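Local structure of branched-chain amino acid aminotransferase (Thermoproteus uzoniensis, 5CE8) at residues K193-S198 / D217-G222; E254-G259 / P279-I284. The protein probably transfers the amino group of leucine, isoleucine or valine to 2-oxoglutarate, using pyridoxal 5'-phosphate as cofactor. All coordinates share one frame; numbering follows the deposited sequence.

In the fold
Interaction 1 closes in the sequence before interaction 2 opens, and their centres lie 16 Å apart. Both reach the same mixed sheet of this class IV aminotransferase. Strand 194-197 pairs with strand 184-188, whereas strand 254-259 runs between strands 201-206 and 265-270. Direct packing also joins the two contacts, with G197 CA 3.6 Å from F257 CE1. Interaction 1 brings a loop before helix 223-235 against the sheet where E196 meets the pyridine nitrogen of PLP. Interaction 2 sets helix 279-292 on the far part of strand 254-259, whose other end, G259, touches PLP. The cofactor is thus lined by E196, L220 and G222 of the first contact and G259 of the second.

Interaction 1: residues K193-S198 / D217-G222; sequences KVVEGS and DGILEG. With PLP (pyridoxal-5'-phosphate), chain D.
E196 and V195 of strand 194-197 meet I219, L220 and D217 of the loop before helix 223-235 in a class IV aminotransferase. E196, L220 and G222 contribute to the PLP pocket, E196 at the pyridine nitrogen and L220 over a ring face. The two segments run almost parallel, 4° apart end to end, and the direct hydrogen bond between them is from a backbone N-H to a side chain, not a strand-pairing bond. A classic beta bulge is evident where V195 and E196 both face M187 on strand 184-188; accordingly, these consecutive side chains both point toward the loop.

The polar contacts centre on the E196 carboxylate. With CG anti to the carbonyl carbon and a bend at chi2 (-80°), it turns one oxygen to each partner. OE2 accepts the N-H of L220 at 2.7 Å, with an angle of 150° at the hydrogen, and is approached nearly in line with its C-O bond. OE1 lies 2.5 Å from PLP N1. A glutamate facing the pyridine nitrogen is familiar in this family and would probably favour a protonated ring; the L220 bond helps fix the rotation of the carboxylate. At the other end, one water donates to both V194 O and D217 OD2, an oxygen that is also bonded to S243 OG.

Side-chain packing fills in between. V195 CG1 rests on D217 CB at 3.6 Å, and the apolar pair is V195 CB with I219 CG2, 4.0 Å apart. The same methyl, I219 CG2, makes a close methyl-to-carbonyl contact of 3.2 Å with V195 O.

From the loop, L220 lies over one face of the PLP ring. Its CB sits 3.6 Å from PLP C2, and its CD2 branch reaches to 3.7 Å from PLP C4.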
ATOM      1  N   LYS A 193       1.873   4.867  10.521  1.00 19.60           N
ATOM      2  CA  LYS A 193       1.484   5.629  11.686  1.00 20.99           C
ATOM      3  C   LYS A 193       1.854   4.794  12.890  1.00 23.18           C
ATOM      4  O   LYS A 193       1.673   3.567  12.825  1.00 20.81           O
ATOM      5  CB  LYS A 193       0.008   5.841  11.831  1.00 22.36           C
ATOM      6  CG  LYS A 193      -0.726   6.441  10.658  1.00 26.17           C
ATOM      7  CD  LYS A 193      -0.134   7.771  10.156  1.00 28.64           C
ATOM      8  CE  LYS A 193      -0.953   8.201   8.920  1.00 26.52           C
ATOM      9  NZ  LYS A 193      -0.565   7.342   7.753  1.00 24.71           N
ATOM     10  N   VAL A 194       2.332   5.461  13.954  1.00 26.55           N
ATOM     11  CA  VAL A 194       2.651   4.787  15.274  1.00 22.34           C
ATOM     12  C   VAL A 194       1.382   4.122  15.821  1.00 21.43           C
ATOM     13  O   VAL A 194       0.315   4.744  15.949  1.00 22.08           O
ATOM     14  CB  VAL A 194       3.190   5.840  16.292  1.00 23.67           C
ATOM     15  CG1 VAL A 194       3.414   5.274  17.727  1.00 23.22           C
ATOM     16  CG2 VAL A 194       4.487   6.420  15.825  1.00 22.49           C
ATOM     17  N   VAL A 195       1.450   2.866  16.221  1.00 20.70           N
ATOM     18  CA  VAL A 195       0.281   2.304  16.852  1.00 22.67           C
ATOM     19  C   VAL A 195       0.446   1.682  18.263  1.00 18.20           C
ATOM     20  O   VAL A 195      -0.440   1.842  19.089  1.00 24.63           O
ATOM     21  CB  VAL A 195      -0.495   1.367  15.937  1.00 21.40           C
ATOM     22  CG1 VAL A 195      -1.243   2.172  14.906  1.00 27.45           C
ATOM     23  CG2 VAL A 195       0.404   0.359  15.251  1.00 24.28           C
ATOM     24  N   GLU A 196       1.500   0.979  18.501  1.00 19.61           N
ATOM     25  CA  GLU A 196       1.569   0.035  19.671  1.00 21.09           C
ATOM     26  C   GLU A 196       3.005  -0.059  20.161  1.00 21.26           C
ATOM     27  O   GLU A 196       3.917   0.184  19.379  1.00 25.42           O
ATOM     28  CB  GLU A 196       1.120  -1.293  19.205  1.00 22.81           C
ATOM     29  CG  GLU A 196      -0.358  -1.572  19.066  1.00 26.96           C
ATOM     30  CD  GLU A 196      -1.042  -1.887  20.344  1.00 29.47           C
ATOM     31  OE1 GLU A 196      -0.381  -2.169  21.338  1.00 36.88           O
ATOM     32  OE2 GLU A 196      -2.257  -1.885  20.372  1.00 28.98           O
ATOM     33  N   GLY A 197       3.231  -0.452  21.424  1.00 22.09           N
ATOM     34  CA  GLY A 197       4.475  -1.030  21.807  1.00 20.78           C
ATOM     35  C   GLY A 197       4.292  -2.511  21.492  1.00 24.86           C
ATOM     36  O   GLY A 197       3.224  -2.963  21.060  1.00 30.67           O
ATOM     37  N   SER A 198       5.219  -3.345  21.827  1.00 29.55           N
ATOM     38  CA  SER A 198       4.986  -4.788  21.663  1.00 26.70           C
ATOM     39  C   SER A 198       3.774  -5.316  22.420  1.00 29.16           C
ATOM     40  O   SER A 198       3.010  -6.158  21.925  1.00 34.57           O
ATOM     41  CB  SER A 198       6.265  -5.601  21.965  1.00 28.32           C
ATOM     42  OG  SER A 198       6.655  -5.616  23.337  1.00 27.04           O
ATOM     43  N   ASP A 217      -6.671   2.301  13.783  1.00 26.55           N
ATOM     44  CA  ASP A 217      -5.313   2.299  13.292  1.00 20.86           C
ATOM     45  C   ASP A 217      -4.605   0.904  13.358  1.00 23.89           C
ATOM     46  O   ASP A 217      -3.533   0.745  12.796  1.00 20.44           O
ATOM     47  CB  ASP A 217      -4.453   3.398  13.905  1.00 20.31           C
ATOM     48  CG  ASP A 217      -4.491   4.762  13.074  1.00 25.43           C
ATOM     49  OD1 ASP A 217      -5.393   4.939  12.233  1.00 21.25           O
ATOM     50  OD2 ASP A 217      -3.650   5.644  13.346  1.00 23.25           O
ATOM     51  N   GLY A 218      -5.208  -0.087  14.041  1.00 20.10           N
ATOM     52  CA  GLY A 218      -4.571  -1.331  14.231  1.00 20.83           C
ATOM     53  C   GLY A 218      -4.176  -1.630  15.672  1.00 18.79           C
ATOM     54  O   GLY A 218      -3.433  -2.467  15.814  1.00 22.84           O
ATOM     55  N   ILE A 219      -4.688  -0.921  16.699  1.00 18.70           N
ATOM     56  CA  ILE A 219      -4.382  -1.195  18.137  1.00 20.24           C
ATOM     57  C   ILE A 219      -5.240  -2.302  18.720  1.00 20.77           C
ATOM     58  O   ILE A 219      -6.299  -2.684  18.137  1.00 22.87           O
ATOM     59  CB  ILE A 219      -4.501   0.068  19.043  1.00 23.69           C
ATOM     60  CG1 ILE A 219      -5.930   0.677  18.997  1.00 22.89           C
ATOM     61  CG2 ILE A 219      -3.554   1.176  18.559  1.00 23.81           C
ATOM     62  CD1 ILE A 219      -6.217   1.687  20.082  1.00 21.60           C
ATOM     63  N   LEU A 220      -4.745  -2.876  19.819  1.00 23.02           N
ATOM     64  CA  LEU A 220      -5.651  -3.547  20.702  1.00 24.21           C
ATOM     65  C   LEU A 220      -6.229  -2.444  21.622  1.00 23.07           C
ATOM     66  O   LEU A 220      -5.476  -1.561  22.048  1.00 22.11           O
ATOM     67  CB  LEU A 220      -4.878  -4.618  21.434  1.00 24.73           C
ATOM     68  CG  LEU A 220      -5.968  -5.369  22.206  1.00 28.82           C
ATOM     69  CD1 LEU A 220      -5.931  -6.809  21.739  1.00 30.14           C
ATOM     70  CD2 LEU A 220      -5.877  -5.107  23.669  1.00 26.28           C
ATOM     71  N   GLU A 221      -7.550  -2.430  21.775  1.00 22.11           N
ATOM     72  CA  GLU A 221      -8.318  -1.516  22.652  1.00 23.61           C
ATOM     73  C   GLU A 221      -7.988  -1.782  24.137  1.00 21.87           C
ATOM     74  O   GLU A 221      -8.672  -2.491  24.773  1.00 25.50           O
ATOM     75  CB  GLU A 221      -9.816  -1.613  22.403  1.00 25.65           C
ATOM     76  CG  GLU A 221     -10.614  -0.533  23.175  1.00 28.64           C
ATOM     77  CD  GLU A 221     -12.067  -0.451  22.760  1.00 30.67           C
ATOM     78  OE1 GLU A 221     -12.535  -1.312  21.967  1.00 35.39           O
ATOM     79  OE2 GLU A 221     -12.800   0.456  23.265  1.00 30.18           O
ATOM     80  N   GLY A 222      -6.926  -1.203  24.668  1.00 18.28           N
ATOM     81  CA  GLY A 222      -6.511  -1.516  25.982  1.00 25.50           C
ATOM     82  C   GLY A 222      -7.516  -0.917  26.953  1.00 23.18           C
ATOM     83  O   GLY A 222      -8.081   0.190  26.734  1.00 22.04           O
TER
HETATM   84  N1  PLP D 301      -1.487  -3.589  23.122  1.00 18.64           N
HETATM   85  C2  PLP D 301      -1.520  -4.859  22.730  1.00 23.58           C
HETATM   86  C2A PLP D 301      -0.978  -5.266  21.393  1.00 24.34           C
HETATM   87  C3  PLP D 301      -1.990  -5.905  23.627  1.00 24.45           C
HETATM   88  O3  PLP D 301      -1.926  -7.239  23.235  1.00 23.41           O
HETATM   89  C4  PLP D 301      -2.488  -5.504  24.972  1.00 23.64           C
HETATM   90  C4A PLP D 301      -3.022  -6.498  25.983  1.00 23.39           C
HETATM   91  C5  PLP D 301      -2.430  -4.044  25.270  1.00 24.16           C
HETATM   92  C6  PLP D 301      -1.907  -3.169  24.277  1.00 20.07           C
HETATM   93  C5A PLP D 301      -2.813  -3.423  26.583  1.00 22.10           C
HETATM   94  O4P PLP D 301      -4.106  -3.738  26.955  1.00 22.37           O
HETATM   95  P   PLP D 301      -4.502  -3.650  28.479  1.00 23.52           P
HETATM   96  O1P PLP D 301      -3.574  -4.589  29.324  1.00 24.84           O
HETATM   97  O2P PLP D 301      -4.532  -2.223  28.824  1.00 20.22           O
HETATM   98  O3P PLP D 301      -5.866  -4.259  28.643  1.00 19.84           O
HETATM   99  O   HOH W   1      -1.657   6.265  14.789  1.00 19.65           O

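Interaction 2: residues E254-G259 / P279-I284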
ATOM      1  N   GLU A 254       6.012  14.980  25.737  1.00 23.91           N
ATOM      2  CA  GLU A 254       6.013  13.775  26.608  1.00 22.52           C
ATOM      3  C   GLU A 254       5.429  12.630  25.863  1.00 19.45           C
ATOM      4  O   GLU A 254       4.711  12.804  24.851  1.00 18.40           O
ATOM      5  CB  GLU A 254       5.139  13.857  27.917  1.00 22.42           C
ATOM      6  CG  GLU A 254       4.972  15.147  28.628  1.00 22.40           C
ATOM      7  CD  GLU A 254       4.056  15.039  29.834  1.00 21.51           C
ATOM      8  OE1 GLU A 254       4.070  13.975  30.561  1.00 20.65           O
ATOM      9  OE2 GLU A 254       3.388  16.071  30.085  1.00 23.31           O
ATOM     10  N   ALA A 255       5.726  11.446  26.390  1.00 21.02           N
ATOM     11  CA  ALA A 255       5.264  10.150  25.845  1.00 22.59           C
ATOM     12  C   ALA A 255       5.284   9.088  26.910  1.00 20.37           C
ATOM     13  O   ALA A 255       6.085   9.126  27.857  1.00 21.54           O
ATOM     14  CB  ALA A 255       6.100   9.679  24.653  1.00 22.27           C
ATOM     15  N   PHE A 256       4.307   8.230  26.821  1.00 19.67           N
ATOM     16  CA  PHE A 256       4.192   7.085  27.716  1.00 19.24           C
ATOM     17  C   PHE A 256       3.419   5.904  27.106  1.00 20.77           C
ATOM     18  O   PHE A 256       2.540   6.053  26.267  1.00 18.84           O
ATOM     19  CB  PHE A 256       3.585   7.496  29.070  1.00 19.93           C
ATOM     20  CG  PHE A 256       2.198   8.074  29.046  1.00 19.54           C
ATOM     21  CD1 PHE A 256       1.994   9.413  28.782  1.00 19.79           C
ATOM     22  CD2 PHE A 256       1.076   7.296  29.353  1.00 19.23           C
ATOM     23  CE1 PHE A 256       0.708  10.010  28.852  1.00 20.08           C
ATOM     24  CE2 PHE A 256      -0.181   7.883  29.427  1.00 18.05           C
ATOM     25  CZ  PHE A 256      -0.391   9.221  29.108  1.00 21.03           C
ATOM     26  N   PHE A 257       3.793   4.730  27.589  1.00 23.13           N
ATOM     27  CA  PHE A 257       3.123   3.465  27.332  1.00 22.92           C
ATOM     28  C   PHE A 257       2.178   3.148  28.495  1.00 19.86           C
ATOM     29  O   PHE A 257       2.435   3.506  29.680  1.00 17.53           O
ATOM     30  CB  PHE A 257       4.109   2.325  27.394  1.00 22.40           C
ATOM     31  CG  PHE A 257       5.037   2.202  26.233  1.00 26.82           C
ATOM     32  CD1 PHE A 257       4.563   1.980  24.983  1.00 24.78           C
ATOM     33  CD2 PHE A 257       6.458   2.278  26.421  1.00 26.11           C
ATOM     34  CE1 PHE A 257       5.439   1.781  23.923  1.00 26.70           C
ATOM     35  CE2 PHE A 257       7.311   2.126  25.361  1.00 24.02           C
ATOM     36  CZ  PHE A 257       6.804   1.862  24.093  1.00 25.01           C
ATOM     37  N   VAL A 258       1.080   2.444  28.150  1.00 21.01           N
ATOM     38  CA  VAL A 258       0.065   2.003  29.104  1.00 17.42           C
ATOM     39  C   VAL A 258      -0.272   0.541  28.754  1.00 19.91           C
ATOM     40  O   VAL A 258      -0.207   0.151  27.539  1.00 18.66           O
ATOM     41  CB  VAL A 258      -1.188   2.918  29.181  1.00 19.27           C
ATOM     42  CG1 VAL A 258      -0.766   4.363  29.386  1.00 21.67           C
ATOM     43  CG2 VAL A 258      -2.022   2.809  27.944  1.00 16.99           C
ATOM     44  N   GLY A 259      -0.525  -0.244  29.822  1.00 19.04           N
ATOM     45  CA  GLY A 259      -0.898  -1.615  29.697  1.00 21.10           C
ATOM     46  C   GLY A 259      -1.015  -2.194  31.078  1.00 21.80           C
ATOM     47  O   GLY A 259      -0.518  -1.603  32.062  1.00 19.76           O
ATOM     48  N   PRO A 279       5.044  16.227  33.309  1.00 19.99           N
ATOM     49  CA  PRO A 279       3.965  16.365  34.310  1.00 20.83           C
ATOM     50  C   PRO A 279       2.624  15.653  34.077  1.00 19.14           C
ATOM     51  O   PRO A 279       2.063  15.135  35.046  1.00 18.25           O
ATOM     52  CB  PRO A 279       3.801  17.886  34.459  1.00 22.02           C
ATOM     53  CG  PRO A 279       4.273  18.472  33.148  1.00 23.96           C
ATOM     54  CD  PRO A 279       5.215  17.451  32.496  1.00 21.58           C
ATOM     55  N   ILE A 280       2.167  15.553  32.827  1.00 19.97           N
ATOM     56  CA  ILE A 280       0.933  14.832  32.474  1.00 21.72           C
ATOM     57  C   ILE A 280       1.135  13.344  32.779  1.00 26.93           C
ATOM     58  O   ILE A 280       0.343  12.749  33.526  1.00 24.54           O
ATOM     59  CB  ILE A 280       0.383  15.163  31.037  1.00 25.07           C
ATOM     60  CG1 ILE A 280       0.074  16.661  30.881  1.00 25.04           C
ATOM     61  CG2 ILE A 280      -0.842  14.355  30.611  1.00 19.64           C
ATOM     62  CD1 ILE A 280      -0.866  17.312  31.877  1.00 23.99           C
ATOM     63  N   THR A 281       2.234  12.774  32.306  1.00 26.49           N
ATOM     64  CA  THR A 281       2.485  11.415  32.506  1.00 23.92           C
ATOM     65  C   THR A 281       2.573  11.150  33.983  1.00 20.43           C
ATOM     66  O   THR A 281       1.983  10.196  34.426  1.00 17.62           O
ATOM     67  CB  THR A 281       3.832  10.989  31.921  1.00 23.60           C
ATOM     68  OG1 THR A 281       3.840  11.232  30.516  1.00 24.40           O
ATOM     69  CG2 THR A 281       4.050   9.547  32.116  1.00 21.61           C
ATOM     70  N   GLN A 282       3.285  11.964  34.733  1.00 23.14           N
ATOM     71  CA  GLN A 282       3.339  11.793  36.186  1.00 23.25           C
ATOM     72  C   GLN A 282       1.956  11.863  36.841  1.00 23.72           C
ATOM     73  O   GLN A 282       1.608  10.973  37.687  1.00 19.79           O
ATOM     74  CB  GLN A 282       4.403  12.662  36.904  1.00 22.31           C
ATOM     75  N   LYS A 283       1.137  12.838  36.458  1.00 22.83           N
ATOM     76  CA  LYS A 283      -0.129  13.027  37.116  1.00 25.75           C
ATOM     77  C   LYS A 283      -0.997  11.834  36.741  1.00 22.27           C
ATOM     78  O   LYS A 283      -1.626  11.256  37.636  1.00 24.59           O
ATOM     79  CB  LYS A 283      -0.794  14.399  36.811  1.00 27.39           C
ATOM     80  CG  LYS A 283      -2.228  14.536  37.282  1.00 26.53           C
ATOM     81  CD  LYS A 283      -2.192  14.615  38.822  1.00 32.55           C
ATOM     82  CE  LYS A 283      -3.522  14.937  39.551  1.00 30.94           C
ATOM     83  NZ  LYS A 283      -3.792  16.371  39.491  1.00 30.08           N
ATOM     84  N   ILE A 284      -0.996  11.402  35.491  1.00 22.17           N
ATOM     85  CA  ILE A 284      -1.773  10.162  35.104  1.00 20.80           C
ATOM     86  C   ILE A 284      -1.248   8.897  35.889  1.00 20.66           C
ATOM     87  O   ILE A 284      -2.038   8.122  36.480  1.00 18.07           O
ATOM     88  CB  ILE A 284      -1.876   9.927  33.555  1.00 22.42           C
ATOM     89  CG1 ILE A 284      -2.775  11.002  32.924  1.00 22.23           C
ATOM     90  CG2 ILE A 284      -2.641   8.607  33.252  1.00 25.24           C
ATOM     91  CD1 ILE A 284      -2.575  11.111  31.441  1.00 25.58           C
TER
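E254, F256 and T281 carry most of this contact, in which the start of helix 279-292 packs on strand 254-259. The segment axes approach to 8.2 Å and run in roughly the same direction, 33° apart.

E254 buries the most surface. Its chain is extended beyond CG, although chi1 (-33°) is rotated off the usual staggered value, and this carries the carboxylate to the first turn of the helix. OE2 uses its syn lone pair to accept the N-H of I280 at 3.0 Å. OE1 takes two donors: the N-H of T281 at 2.8 Å, nearly straight at 165°, on the syn side, and T281 OG1, also at 2.8 Å, on the anti side. Both lie somewhat out of the carboxylate plane.

T281 can supply two donors to one oxygen because its OG1 stands beside its own backbone N. Its methyl CG2 also packs on F256, 3.7 Å from CB. F256, two residues along the strand from E254 and pointing to the same side, slides past T281, with CD1 3.1 Å from T281 OG1. At the far end of the ring, CZ meets I284 CD1 at 3.7 Å, one helical turn further on. On the neighbouring strand 201-206, F203 meets the F256 ring with the two planes parallel.

The buried carboxylate is therefore gripped by three donors, two of them first-turn amides. That setting, together with the helix dipole, would favour the ionised form of E254.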